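Local coordinates for protein Alpha/beta fold hydrolase (Pseudomonas aeruginosa, PDB 6I8W) that acts as a membrane phospholipase A that breaks down membrane phospholipids and serves as a virulence factor, with probable monoacylglycerol lipase activity, at residues Leu131-Asn136 against Ala144-Arg149; Pro249-Trp254 against Gln301-Gly306. All coordinates share one frame; numbering follows the deposited sequence. Where two conformers were deposited one is given.

Contact 1: residues Leu131-Asn136 against Ala144-Arg149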
loop_
_atom_site.group_PDB
_atom_site.type_symbol
_atom_site.label_atom_id
_atom_site.label_comp_id
_atom_site.label_asym_id
_atom_site.label_seq_id
_atom_site.Cartn_x
_atom_site.Cartn_y
_atom_site.Cartn_z
ATOM N N LEU A 131 -0.816 18.723 0.382
ATOM C CA LEU A 131 -1.556 17.493 0.625
ATOM C C LEU A 131 -1.207 16.841 1.937
ATOM O O LEU A 131 -0.154 17.111 2.509
ATOM C CB LEU A 131 -1.318 16.484 -0.518
ATOM C CG LEU A 131 0.082 16.163 -1.060
ATOM C CD1 LEU A 131 1.087 15.754 -0.011
ATOM C CD2 LEU A 131 -0.011 15.069 -2.114
ATOM N N HIS A 132 -2.117 15.995 2.413
ATOM C CA HIS A 132 -1.828 15.096 3.513
ATOM C C HIS A 132 -1.325 13.799 2.912
ATOM O O HIS A 132 -1.858 13.340 1.907
ATOM C CB HIS A 132 -3.067 14.828 4.356
ATOM C CG HIS A 132 -3.704 16.068 4.893
ATOM N ND1 HIS A 132 -3.435 16.552 6.155
ATOM C CD2 HIS A 132 -4.576 16.938 4.330
ATOM C CE1 HIS A 132 -4.139 17.657 6.358
ATOM N NE2 HIS A 132 -4.837 17.911 5.265
ATOM N N LEU A 133 -0.307 13.216 3.529
ATOM C CA LEU A 133 0.253 11.949 3.074
ATOM C C LEU A 133 -0.059 10.862 4.070
ATOM O O LEU A 133 0.045 11.089 5.274
ATOM C CB LEU A 133 1.781 12.048 2.931
ATOM C CG LEU A 133 2.417 12.823 1.792
ATOM C CD1 LEU A 133 3.935 12.872 2.007
ATOM C CD2 LEU A 133 2.069 12.119 0.481
ATOM N N ALA A 134 -0.402 9.675 3.581
ATOM C CA ALA A 134 -0.461 8.491 4.430
ATOM C C ALA A 134 0.170 7.319 3.687
ATOM O O ALA A 134 -0.092 7.120 2.512
ATOM C CB ALA A 134 -1.901 8.154 4.831
ATOM N N GLY A 135 1.006 6.553 4.371
ATOM C CA GLY A 135 1.654 5.432 3.729
ATOM C C GLY A 135 1.762 4.237 4.642
ATOM O O GLY A 135 2.038 4.375 5.838
ATOM N N ASN A 136 1.561 3.056 4.069
ATOM C CA ASN A 136 1.721 1.813 4.807
ATOM C C ASN A 136 3.013 1.080 4.422
ATOM O O ASN A 136 3.294 0.872 3.238
ATOM C CB ASN A 136 0.508 0.911 4.563
ATOM C CG ASN A 136 0.700 -0.506 5.093
ATOM O OD1 ASN A 136 0.735 -1.461 4.322
ATOM N ND2 ASN A 136 0.807 -0.645 6.412
ATOM N N ALA A 144 7.490 9.213 4.308
ATOM C CA ALA A 144 8.336 9.945 5.246
ATOM C C ALA A 144 9.417 10.729 4.498
ATOM O O ALA A 144 9.702 11.873 4.846
ATOM C CB ALA A 144 8.965 8.999 6.259
ATOM N N LEU A 145 9.997 10.136 3.455
ATOM C CA LEU A 145 11.048 10.831 2.701
ATOM C C LEU A 145 10.488 12.019 1.918
ATOM O O LEU A 145 11.127 13.062 1.822
ATOM C CB LEU A 145 11.776 9.877 1.751
ATOM C CG LEU A 145 12.670 8.853 2.443
ATOM C CD1 LEU A 145 13.244 7.882 1.414
ATOM C CD2 LEU A 145 13.780 9.542 3.247
ATOM N N TYR A 146 9.299 11.852 1.353
ATOM C CA TYR A 146 8.605 12.949 0.688
ATOM C C TYR A 146 8.446 14.119 1.671
ATOM O O TYR A 146 8.798 15.262 1.355
ATOM C CB TYR A 146 7.244 12.449 0.168
ATOM C CG TYR A 146 6.419 13.377 -0.718
ATOM C CD1 TYR A 146 6.701 14.729 -0.841
ATOM C CD2 TYR A 146 5.320 12.882 -1.408
ATOM C CE1 TYR A 146 5.918 15.559 -1.644
ATOM C CE2 TYR A 146 4.541 13.696 -2.211
ATOM C CZ TYR A 146 4.838 15.033 -2.320
ATOM O OH TYR A 146 4.047 15.830 -3.122
ATOM N N ALA A 147 7.930 13.826 2.864
ATOM C CA ALA A 147 7.711 14.852 3.886
ATOM C C ALA A 147 9.011 15.525 4.328
ATOM O O ALA A 147 9.018 16.715 4.651
ATOM C CB ALA A 147 6.986 14.254 5.105
ATOM N N ALA A 148 10.107 14.768 4.358
ATOM C CA ALA A 148 11.390 15.318 4.793
ATOM C C ALA A 148 12.004 16.169 3.694
ATOM O O ALA A 148 12.697 17.145 3.964
ATOM C CB ALA A 148 12.347 14.205 5.201
ATOM N N ARG A 149 11.743 15.787 2.447
ATOM C CA ARG A 149 12.342 16.457 1.292
ATOM C C ARG A 149 11.536 17.645 0.783
ATOM O O ARG A 149 12.093 18.587 0.236
ATOM C CB ARG A 149 12.535 15.460 0.153
ATOM C CG ARG A 149 13.596 14.419 0.423
ATOM C CD ARG A 149 13.531 13.330 -0.624
ATOM N NE ARG A 149 14.601 12.351 -0.476
ATOM C CZ ARG A 149 14.751 11.304 -1.276
ATOM N NH1 ARG A 149 13.885 11.103 -2.266
ATOM N NH2 ARG A 149 15.753 10.456 -1.087
#
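L133 and A147 mark the backbone register, with 8.0 Å between their CA atoms. Strand 131-136 and helix 144-149 run in roughly opposite directions, at 148°. Their axes come as near as 9.4 Å. The contact is apolar and fully buried. L133 and Y146 carry most of it. L133 aims its side chain at the helix. With chi1 at -73° CG lies beside the backbone N, and both methyls reach the ring of Y146. CD1 takes the root of the ring and lies 3.7 Å from Y146 CD2. CD2 sits further out, 4.0 Å from Y146 CE2. The two side chains cross at about a right angle. CD1 comes onto the ring obliquely. It also reaches the helix backbone, 4.2 Å from A147 N. The two segments belong to a beta-alpha-beta unit of the alpha/beta hydrolase fold, made of strand 131-136, helix 138-149 and strand 154-160. G135 lies in the GxSxG pattern of a probable nucleophile elbow, between this strand and this helix. The Y146 ring points toward the first residue of the strand, L131, with its CG anti to the backbone N (chi1 -172°). L131 CD2 approaches the phenol end, 4.3 Å from Y146 OH. L131 CD1 is near the same end, also oblique to the ring, 4.5 Å from Y146 CZ. The hydroxyl is hydrogen-bonded to Q153 OE1, which fixes the polar end of an otherwise apolar ring. V119, A120 and A123 of helix 112-125 also touch the ring. L131 and L133 both rest on L66 of the neighbouring strand 64-68.

Contact 2: residues Pro249-Trp254 against Gln301-Gly306. With CO2 (carbon dioxide), chain H.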
loop_
_atom_site.group_PDB
_atom_site.type_symbol
_atom_site.label_atom_id
_atom_site.label_comp_id
_atom_site.label_asym_id
_atom_site.label_seq_id
_atom_site.Cartn_x
_atom_site.Cartn_y
_atom_site.Cartn_z
ATOM N N PRO A 249 2.894 17.690 11.178
ATOM C CA PRO A 249 2.407 16.775 12.216
ATOM C C PRO A 249 2.436 15.351 11.673
ATOM O O PRO A 249 2.009 15.128 10.535
ATOM C CB PRO A 249 0.953 17.217 12.465
ATOM C CG PRO A 249 0.805 18.522 11.791
ATOM C CD PRO A 249 1.832 18.585 10.690
ATOM N N THR A 250 2.908 14.408 12.472
ATOM C CA THR A 250 3.127 13.055 11.994
ATOM C C THR A 250 2.428 12.048 12.902
ATOM O O THR A 250 2.700 11.975 14.101
ATOM C CB THR A 250 4.639 12.730 11.923
ATOM O OG1 THR A 250 5.271 13.629 11.005
ATOM C CG2 THR A 250 4.872 11.297 11.456
ATOM N N LEU A 251 1.519 11.280 12.316
ATOM C CA LEU A 251 0.836 10.223 13.033
ATOM C C LEU A 251 1.622 8.927 12.882
ATOM O O LEU A 251 1.940 8.519 11.764
ATOM C CB LEU A 251 -0.589 10.040 12.510
ATOM C CG LEU A 251 -1.358 8.841 13.086
ATOM C CD1 LEU A 251 -1.535 8.974 14.607
ATOM C CD2 LEU A 251 -2.742 8.705 12.387
ATOM N N LEU A 252 1.944 8.303 14.010
ATOM C CA LEU A 252 2.538 6.969 14.032
ATOM C C LEU A 252 1.445 5.994 14.424
ATOM O O LEU A 252 0.978 6.029 15.562
ATOM C CB LEU A 252 3.710 6.899 15.035
ATOM C CG LEU A 252 4.758 7.990 14.865
ATOM C CD1 LEU A 252 5.866 7.879 15.918
ATOM C CD2 LEU A 252 5.336 7.930 13.435
ATOM N N LEU A 253 1.013 5.143 13.497
ATOM C CA LEU A 253 -0.068 4.204 13.813
ATOM C C LEU A 253 0.382 2.772 13.543
ATOM O O LEU A 253 0.907 2.480 12.461
ATOM C CB LEU A 253 -1.336 4.535 13.003
ATOM C CG LEU A 253 -2.611 3.731 13.310
ATOM C CD1 LEU A 253 -3.894 4.551 13.097
ATOM C CD2 LEU A 253 -2.660 2.435 12.463
ATOM N N TRP A 254 0.158 1.885 14.517
ATOM C CA TRP A 254 0.633 0.503 14.426
ATOM C C TRP A 254 -0.443 -0.490 14.818
ATOM O O TRP A 254 -1.305 -0.179 15.640
ATOM C CB TRP A 254 1.853 0.282 15.336
ATOM C CG TRP A 254 3.051 -0.293 14.609
ATOM C CD1 TRP A 254 3.426 -1.610 14.546
ATOM C CD2 TRP A 254 4.021 0.436 13.847
ATOM N NE1 TRP A 254 4.569 -1.740 13.785
ATOM C CE2 TRP A 254 4.950 -0.500 13.342
ATOM C CE3 TRP A 254 4.190 1.789 13.534
ATOM C CZ2 TRP A 254 6.033 -0.125 12.549
ATOM C CZ3 TRP A 254 5.265 2.160 12.741
ATOM C CH2 TRP A 254 6.173 1.206 12.259
ATOM N N GLN A 301 -9.026 10.234 11.058
ATOM C CA GLN A 301 -9.873 11.430 11.040
ATOM C C GLN A 301 -9.701 12.258 12.303
ATOM O O GLN A 301 -9.723 13.500 12.262
ATOM C CB GLN A 301 -11.350 11.065 10.885
ATOM C CG GLN A 301 -12.247 12.287 10.830
ATOM C CD GLN A 301 -11.998 13.139 9.594
ATOM O OE1 GLN A 301 -12.508 12.830 8.512
ATOM N NE2 GLN A 301 -11.228 14.225 9.748
ATOM N N ALA A 302 -9.542 11.577 13.433
ATOM C CA ALA A 302 -9.361 12.279 14.697
ATOM C C ALA A 302 -8.057 13.077 14.658
ATOM O O ALA A 302 -8.004 14.240 15.055
ATOM C CB ALA A 302 -9.370 11.292 15.868
ATOM N N PHE A 303 -7.006 12.411 14.195
ATOM C CA PHE A 303 -5.698 13.036 14.005
ATOM C C PHE A 303 -5.810 14.260 13.098
ATOM O O PHE A 303 -5.362 15.341 13.461
ATOM C CB PHE A 303 -4.706 12.012 13.418
ATOM C CG PHE A 303 -3.449 12.623 12.837
ATOM C CD1 PHE A 303 -2.454 13.122 13.668
ATOM C CD2 PHE A 303 -3.265 12.686 11.456
ATOM C CE1 PHE A 303 -1.291 13.676 13.134
ATOM C CE2 PHE A 303 -2.101 13.235 10.911
ATOM C CZ PHE A 303 -1.116 13.720 11.748
ATOM N N LEU A 304 -6.443 14.096 11.931
ATOM C CA LEU A 304 -6.618 15.205 10.988
ATOM C C LEU A 304 -7.406 16.373 11.590
ATOM O O LEU A 304 -7.135 17.543 11.304
ATOM C CB LEU A 304 -7.334 14.724 9.725
ATOM C CG LEU A 304 -6.531 13.756 8.857
ATOM C CD1 LEU A 304 -7.426 13.213 7.754
ATOM C CD2 LEU A 304 -5.313 14.478 8.264
ATOM N N ASP A 305 -8.419 16.049 12.381
ATOM C CA ASP A 305 -9.213 17.087 13.048
ATOM C C ASP A 305 -8.308 17.931 13.941
ATOM O O ASP A 305 -8.395 19.155 13.948
ATOM C CB ASP A 305 -10.336 16.478 13.894
ATOM C CG ASP A 305 -11.541 16.051 13.067
ATOM O OD1 ASP A 305 -11.581 16.337 11.848
ATOM O OD2 ASP A 305 -12.460 15.432 13.647
ATOM N N GLY A 306 -7.442 17.274 14.704
ATOM C CA GLY A 306 -6.489 18.002 15.524
ATOM C C GLY A 306 -5.568 18.871 14.689
ATOM O O GLY A 306 -5.366 20.034 15.000
HETATM C C CO2 H . -7.914 18.644 8.317
HETATM O O1 CO2 H . -6.861 18.738 8.708
HETATM O O2 CO2 H . -8.959 18.529 7.931
#
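F303 has CG anti to its backbone N (chi1 164°), and this carries the ring from the helix to L251, whose CB meets its face. L251 has a similar first torsion (173°). The two side chains pass each other, running in opposite directions. The contact sets helix 293-308, near the C-terminus, against strand 250-255 of the alpha/beta hydrolase sheet. Its main feature is a CH-pi contact. L251 CB stands over the centre of the F303 ring, 3.6 Å from the centroid and 4° off the normal. L251 CD2 lies at the base of the ring, 4.0 Å from F303 CB. The far end of the ring meets backbone. F303 CZ is 3.6 Å from L251 N. P249 O comes to the ring edge near its plane, also 3.6 Å from F303 CZ. P249 CB adds an apolar touch at 4.1 Å from F303 CZ. S156 of strand 154-160 touches F303 too. The next helix residue, L304, belongs to a carbon dioxide pocket with Y89, H132 and R308. Y89 OH is hydrogen-bonded to the ligand, and L304 O lies 2.9 Å from its atom O1.

In the fold
Contacts 1 and 2 lie about 13 Å apart, centre to centre, and share one mixed sheet. They come in series: contact 1 closes before contact 2 opens. Strands 131-136 and 250-255 are separated in the sheet by strand 154-160, to which both are parallel. Helix 138-149 covers one side of the sheet and helix 293-308 the opposite side. The contacts meet through H132, whose ND1 is 3.5 Å from L304 CD2. H132 and L304 both line the same carbon dioxide pocket. Together the two helices cover opposite faces of this part of the sheet, and contact 1 includes the strand that leads to the probable nucleophile elbow.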